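Local coordinates for protein putative (Helicobacter pylori, PDB 4O8S) that belongs to the nucleotidyltransferase superfamily, in the AbiEii toxin family, and probably transfers nucleotidyl groups to a substrate not identified here, at residues A[26-37]-A[122-133]. Numbering follows the deposited sequence.
Sequences VLKGETALYLGY and RIAKIERIIDNK
Tyr37, just past the end of helix 29-36, packs tightly against the turn from strand 121-124 into helix 126-139. Ile126 CD1 sits squarely over one ring face, a CH-pi contact 3.5 Å from the centroid. With CG anti to its carbonyl carbon (chi1 -60°), Tyr37 swings its ring across to strand 121-124, where OH donates to Ala124 O at 2.7 Å, tilted out of the carbonyl plane. Next to the ring the core closes: Ile123 CG2 touches both Ala32 CB (3.5 Å) and Tyr37 CE2, Ile129 CG2 rests on Leu33 CD1 (3.8 Å), and Ile123 CD1 lies on Gly36 CA. Leu27 clamps the strand, its N bonded to Arg122 O and its O taking Ala124 N nearly end-on at 2.8 Å.

Toward the start of helix 29-36 the join is polar and more open. A water bridges Gly29 N and Asn132 ND2. Lys133 NZ, also gripped by Asp149 and Asp152, forms a salt bridge to Glu30 OE2, anti and well out of the carboxylate plane. Lys28 lays CB on Ala124 CB and sends NZ to Asp49.

Helix 29-36 and residues 126-133 run roughly antiparallel (144°). The strand-glycine-helix unit 26-36 beside strand 46-50 is consistent with a nucleotidyltransferase fold; helix 4-19 backs Leu27, and helix 147-159 covers Leu33.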
loop_
_atom_site.group_PDB
_atom_site.type_symbol
_atom_site.label_atom_id
_atom_site.label_comp_id
_atom_site.label_asym_id
_atom_site.label_seq_id
_atom_site.Cartn_x
_atom_site.Cartn_y
_atom_site.Cartn_z
ATOM N N VAL A 26 -4.852 -2.622 -11.558
ATOM C CA VAL A 26 -4.206 -3.365 -10.477
ATOM C C VAL A 26 -4.029 -2.453 -9.265
ATOM O O VAL A 26 -3.319 -1.427 -9.353
ATOM C CB VAL A 26 -2.807 -3.843 -10.901
ATOM C CG1 VAL A 26 -2.170 -4.732 -9.788
ATOM C CG2 VAL A 26 -2.874 -4.566 -12.255
ATOM N N LEU A 27 -4.672 -2.808 -8.150
ATOM C CA LEU A 27 -4.526 -2.069 -6.884
ATOM C C LEU A 27 -3.132 -2.285 -6.325
ATOM O O LEU A 27 -2.634 -3.418 -6.295
ATOM C CB LEU A 27 -5.557 -2.542 -5.862
ATOM C CG LEU A 27 -5.752 -1.800 -4.530
ATOM C CD1 LEU A 27 -6.433 -0.445 -4.758
ATOM C CD2 LEU A 27 -6.570 -2.669 -3.549
ATOM N N LYS A 28 -2.487 -1.201 -5.889
ATOM C CA LYS A 28 -1.162 -1.299 -5.319
ATOM C C LYS A 28 -1.092 -0.516 -4.016
ATOM O O LYS A 28 -2.113 -0.094 -3.474
ATOM C CB LYS A 28 -0.110 -0.770 -6.299
ATOM C CG LYS A 28 -0.361 0.687 -6.701
ATOM C CD LYS A 28 0.740 1.212 -7.631
ATOM C CE LYS A 28 0.421 2.664 -8.047
ATOM N NZ LYS A 28 1.472 3.209 -8.946
ATOM N N GLY A 29 0.124 -0.359 -3.516
ATOM C CA GLY A 29 0.392 0.443 -2.344
ATOM C C GLY A 29 -0.323 0.042 -1.078
ATOM O O GLY A 29 -0.603 -1.154 -0.827
ATOM N N GLU A 30 -0.647 1.055 -0.283
ATOM C CA GLU A 30 -1.089 0.838 1.084
ATOM C C GLU A 30 -2.417 0.138 1.182
ATOM O O GLU A 30 -2.608 -0.754 2.016
ATOM C CB GLU A 30 -1.105 2.177 1.825
ATOM C CG GLU A 30 0.324 2.667 1.986
ATOM C CD GLU A 30 0.432 4.128 2.367
ATOM O OE1 GLU A 30 -0.587 4.726 2.798
ATOM O OE2 GLU A 30 1.559 4.664 2.252
ATOM N N THR A 31 -3.354 0.534 0.337
ATOM C CA THR A 31 -4.677 -0.056 0.430
ATOM C C THR A 31 -4.686 -1.465 -0.170
ATOM O O THR A 31 -5.568 -2.264 0.147
ATOM C CB THR A 31 -5.753 0.903 -0.129
ATOM O OG1 THR A 31 -5.708 2.131 0.638
ATOM C CG2 THR A 31 -7.173 0.304 -0.036
ATOM N N ALA A 32 -3.685 -1.791 -0.988
ATOM C CA ALA A 32 -3.521 -3.184 -1.438
ATOM C C ALA A 32 -3.133 -4.042 -0.239
ATOM O O ALA A 32 -3.696 -5.121 -0.010
ATOM C CB ALA A 32 -2.453 -3.284 -2.503
ATOM N N LEU A 33 -2.198 -3.542 0.557
ATOM C CA LEU A 33 -1.844 -4.230 1.803
ATOM C C LEU A 33 -3.057 -4.402 2.733
ATOM O O LEU A 33 -3.259 -5.478 3.325
ATOM C CB LEU A 33 -0.719 -3.492 2.515
ATOM C CG LEU A 33 0.633 -3.519 1.804
ATOM C CD1 LEU A 33 1.632 -2.656 2.556
ATOM C CD2 LEU A 33 1.164 -4.956 1.682
ATOM N N TYR A 34 -3.888 -3.365 2.828
ATOM C CA TYR A 34 -5.043 -3.410 3.720
ATOM C C TYR A 34 -6.168 -4.347 3.271
ATOM O O TYR A 34 -6.704 -5.098 4.093
ATOM C CB TYR A 34 -5.610 -2.009 3.949
ATOM C CG TYR A 34 -6.831 -2.006 4.839
ATOM C CD1 TYR A 34 -6.720 -2.276 6.204
ATOM C CD2 TYR A 34 -8.094 -1.743 4.323
ATOM C CE1 TYR A 34 -7.842 -2.273 7.037
ATOM C CE2 TYR A 34 -9.227 -1.743 5.152
ATOM C CZ TYR A 34 -9.088 -2.011 6.510
ATOM O OH TYR A 34 -10.190 -2.016 7.344
ATOM N N LEU A 35 -6.534 -4.289 1.989
ATOM C CA LEU A 35 -7.659 -5.074 1.478
ATOM C C LEU A 35 -7.216 -6.494 1.115
ATOM O O LEU A 35 -8.005 -7.433 1.163
ATOM C CB LEU A 35 -8.254 -4.419 0.228
ATOM C CG LEU A 35 -9.009 -3.097 0.420
ATOM C CD1 LEU A 35 -9.576 -2.593 -0.903
ATOM C CD2 LEU A 35 -10.123 -3.274 1.444
ATOM N N GLY A 36 -5.957 -6.633 0.725
ATOM C CA GLY A 36 -5.473 -7.904 0.226
ATOM C C GLY A 36 -4.577 -8.695 1.168
ATOM O O GLY A 36 -4.568 -9.925 1.106
ATOM N N TYR A 37 -3.825 -8.021 2.035
ATOM C CA TYR A 37 -2.780 -8.745 2.746
ATOM C C TYR A 37 -2.803 -8.656 4.269
ATOM O O TYR A 37 -1.833 -9.059 4.922
ATOM C CB TYR A 37 -1.410 -8.349 2.204
ATOM C CG TYR A 37 -1.239 -8.640 0.720
ATOM C CD1 TYR A 37 -1.139 -9.952 0.257
ATOM C CD2 TYR A 37 -1.168 -7.604 -0.213
ATOM C CE1 TYR A 37 -0.971 -10.225 -1.098
ATOM C CE2 TYR A 37 -0.996 -7.861 -1.572
ATOM C CZ TYR A 37 -0.898 -9.170 -2.008
ATOM O OH TYR A 37 -0.717 -9.450 -3.345
ATOM N N ARG A 122 -8.020 -7.590 -8.155
ATOM C CA ARG A 122 -6.700 -7.583 -8.788
ATOM C C ARG A 122 -5.750 -6.679 -7.994
ATOM O O ARG A 122 -6.005 -5.470 -7.823
ATOM C CB ARG A 122 -6.809 -7.086 -10.233
ATOM C CG ARG A 122 -7.612 -8.020 -11.159
ATOM C CD ARG A 122 -7.918 -7.354 -12.517
ATOM N NE ARG A 122 -6.762 -6.664 -13.100
ATOM C CZ ARG A 122 -5.801 -7.268 -13.796
ATOM N NH1 ARG A 122 -5.841 -8.582 -13.991
ATOM N NH2 ARG A 122 -4.792 -6.564 -14.301
ATOM N N ILE A 123 -4.667 -7.258 -7.492
ATOM C CA ILE A 123 -3.802 -6.565 -6.546
ATOM C C ILE A 123 -2.353 -6.876 -6.895
ATOM O O ILE A 123 -2.049 -7.978 -7.380
ATOM C CB ILE A 123 -4.118 -7.023 -5.092
ATOM C CG1 ILE A 123 -5.560 -6.668 -4.718
ATOM C CG2 ILE A 123 -3.201 -6.375 -4.079
ATOM C CD1 ILE A 123 -5.846 -6.787 -3.200
ATOM N N ALA A 124 -1.459 -5.915 -6.657
ATOM C CA ALA A 124 -0.033 -6.087 -6.944
ATOM C C ALA A 124 0.559 -7.164 -6.037
ATOM O O ALA A 124 0.096 -7.340 -4.894
ATOM C CB ALA A 124 0.715 -4.774 -6.712
ATOM N N LYS A 125 1.602 -7.843 -6.507
ATOM C CA LYS A 125 2.297 -8.815 -5.659
ATOM C C LYS A 125 3.083 -8.123 -4.555
ATOM O O LYS A 125 3.507 -6.966 -4.701
ATOM C CB LYS A 125 3.244 -9.700 -6.479
ATOM C CG LYS A 125 2.542 -10.563 -7.519
ATOM C CD LYS A 125 3.565 -11.325 -8.355
ATOM C CE LYS A 125 2.885 -12.398 -9.212
ATOM N NZ LYS A 125 3.877 -13.171 -10.030
ATOM N N ILE A 126 3.295 -8.855 -3.465
ATOM C CA ILE A 126 3.949 -8.314 -2.283
ATOM C C ILE A 126 5.319 -7.735 -2.611
ATOM O O ILE A 126 5.700 -6.659 -2.101
ATOM C CB ILE A 126 4.130 -9.401 -1.188
ATOM C CG1 ILE A 126 2.789 -9.770 -0.569
ATOM C CG2 ILE A 126 5.070 -8.913 -0.087
ATOM C CD1 ILE A 126 2.273 -8.698 0.350
ATOM N N GLU A 127 6.080 -8.434 -3.445
ATOM C CA GLU A 127 7.435 -7.967 -3.720
ATOM C C GLU A 127 7.439 -6.617 -4.445
ATOM O O GLU A 127 8.335 -5.809 -4.246
ATOM C CB GLU A 127 8.295 -9.033 -4.442
ATOM C CG GLU A 127 7.731 -9.580 -5.741
ATOM C CD GLU A 127 8.810 -10.230 -6.626
ATOM O OE1 GLU A 127 8.563 -10.396 -7.849
ATOM O OE2 GLU A 127 9.900 -10.573 -6.098
ATOM N N ARG A 128 6.418 -6.357 -5.254
ATOM C CA ARG A 128 6.309 -5.058 -5.919
ATOM C C ARG A 128 5.947 -3.983 -4.885
ATOM O O ARG A 128 6.474 -2.865 -4.910
ATOM C CB ARG A 128 5.251 -5.131 -7.026
ATOM C CG ARG A 128 5.174 -3.925 -7.983
ATOM C CD ARG A 128 4.163 -4.242 -9.099
ATOM N NE ARG A 128 3.858 -3.134 -10.013
ATOM C CZ ARG A 128 4.265 -3.066 -11.284
ATOM N NH1 ARG A 128 5.018 -4.030 -11.805
ATOM N NH2 ARG A 128 3.920 -2.027 -12.037
ATOM N N ILE A 129 5.061 -4.323 -3.954
ATOM C CA ILE A 129 4.729 -3.378 -2.900
ATOM C C ILE A 129 5.963 -3.023 -2.058
ATOM O O ILE A 129 6.186 -1.851 -1.743
ATOM C CB ILE A 129 3.575 -3.887 -2.027
ATOM C CG1 ILE A 129 2.340 -4.109 -2.921
ATOM C CG2 ILE A 129 3.284 -2.878 -0.911
ATOM C CD1 ILE A 129 1.229 -4.958 -2.291
ATOM N N ILE A 130 6.762 -4.024 -1.704
ATOM C CA ILE A 130 7.986 -3.800 -0.934
ATOM C C ILE A 130 8.923 -2.863 -1.701
ATOM O O ILE A 130 9.437 -1.887 -1.145
ATOM C CB ILE A 130 8.752 -5.133 -0.683
ATOM C CG1 ILE A 130 7.908 -6.107 0.151
ATOM C CG2 ILE A 130 10.049 -4.866 0.058
ATOM C CD1 ILE A 130 8.571 -7.448 0.364
ATOM N N ASP A 131 9.155 -3.192 -2.971
ATOM C CA ASP A 131 10.056 -2.440 -3.855
ATOM C C ASP A 131 9.628 -0.969 -3.926
ATOM O O ASP A 131 10.448 -0.058 -3.746
ATOM C CB ASP A 131 10.040 -3.101 -5.240
ATOM C CG ASP A 131 11.086 -2.532 -6.201
ATOM O OD1 ASP A 131 12.150 -2.038 -5.758
ATOM O OD2 ASP A 131 10.836 -2.604 -7.425
ATOM N N ASN A 132 8.338 -0.738 -4.148
ATOM C CA ASN A 132 7.824 0.622 -4.191
ATOM C C ASN A 132 7.872 1.349 -2.850
ATOM O O ASN A 132 8.019 2.569 -2.814
ATOM C CB ASN A 132 6.403 0.642 -4.746
ATOM C CG ASN A 132 6.348 0.218 -6.205
ATOM O OD1 ASN A 132 7.378 0.161 -6.877
ATOM N ND2 ASN A 132 5.148 -0.083 -6.698
ATOM N N LYS A 133 7.732 0.621 -1.744
ATOM C CA LYS A 133 7.839 1.259 -0.429
ATOM C C LYS A 133 9.272 1.725 -0.180
ATOM O O LYS A 133 9.505 2.827 0.310
ATOM C CB LYS A 133 7.396 0.299 0.685
ATOM C CG LYS A 133 5.912 0.334 0.980
ATOM C CD LYS A 133 5.589 1.531 1.862
ATOM C CE LYS A 133 4.090 1.730 1.980
ATOM N NZ LYS A 133 3.767 2.842 2.938
HETATM O O HOH W 1 3.004 -0.485 -4.739
#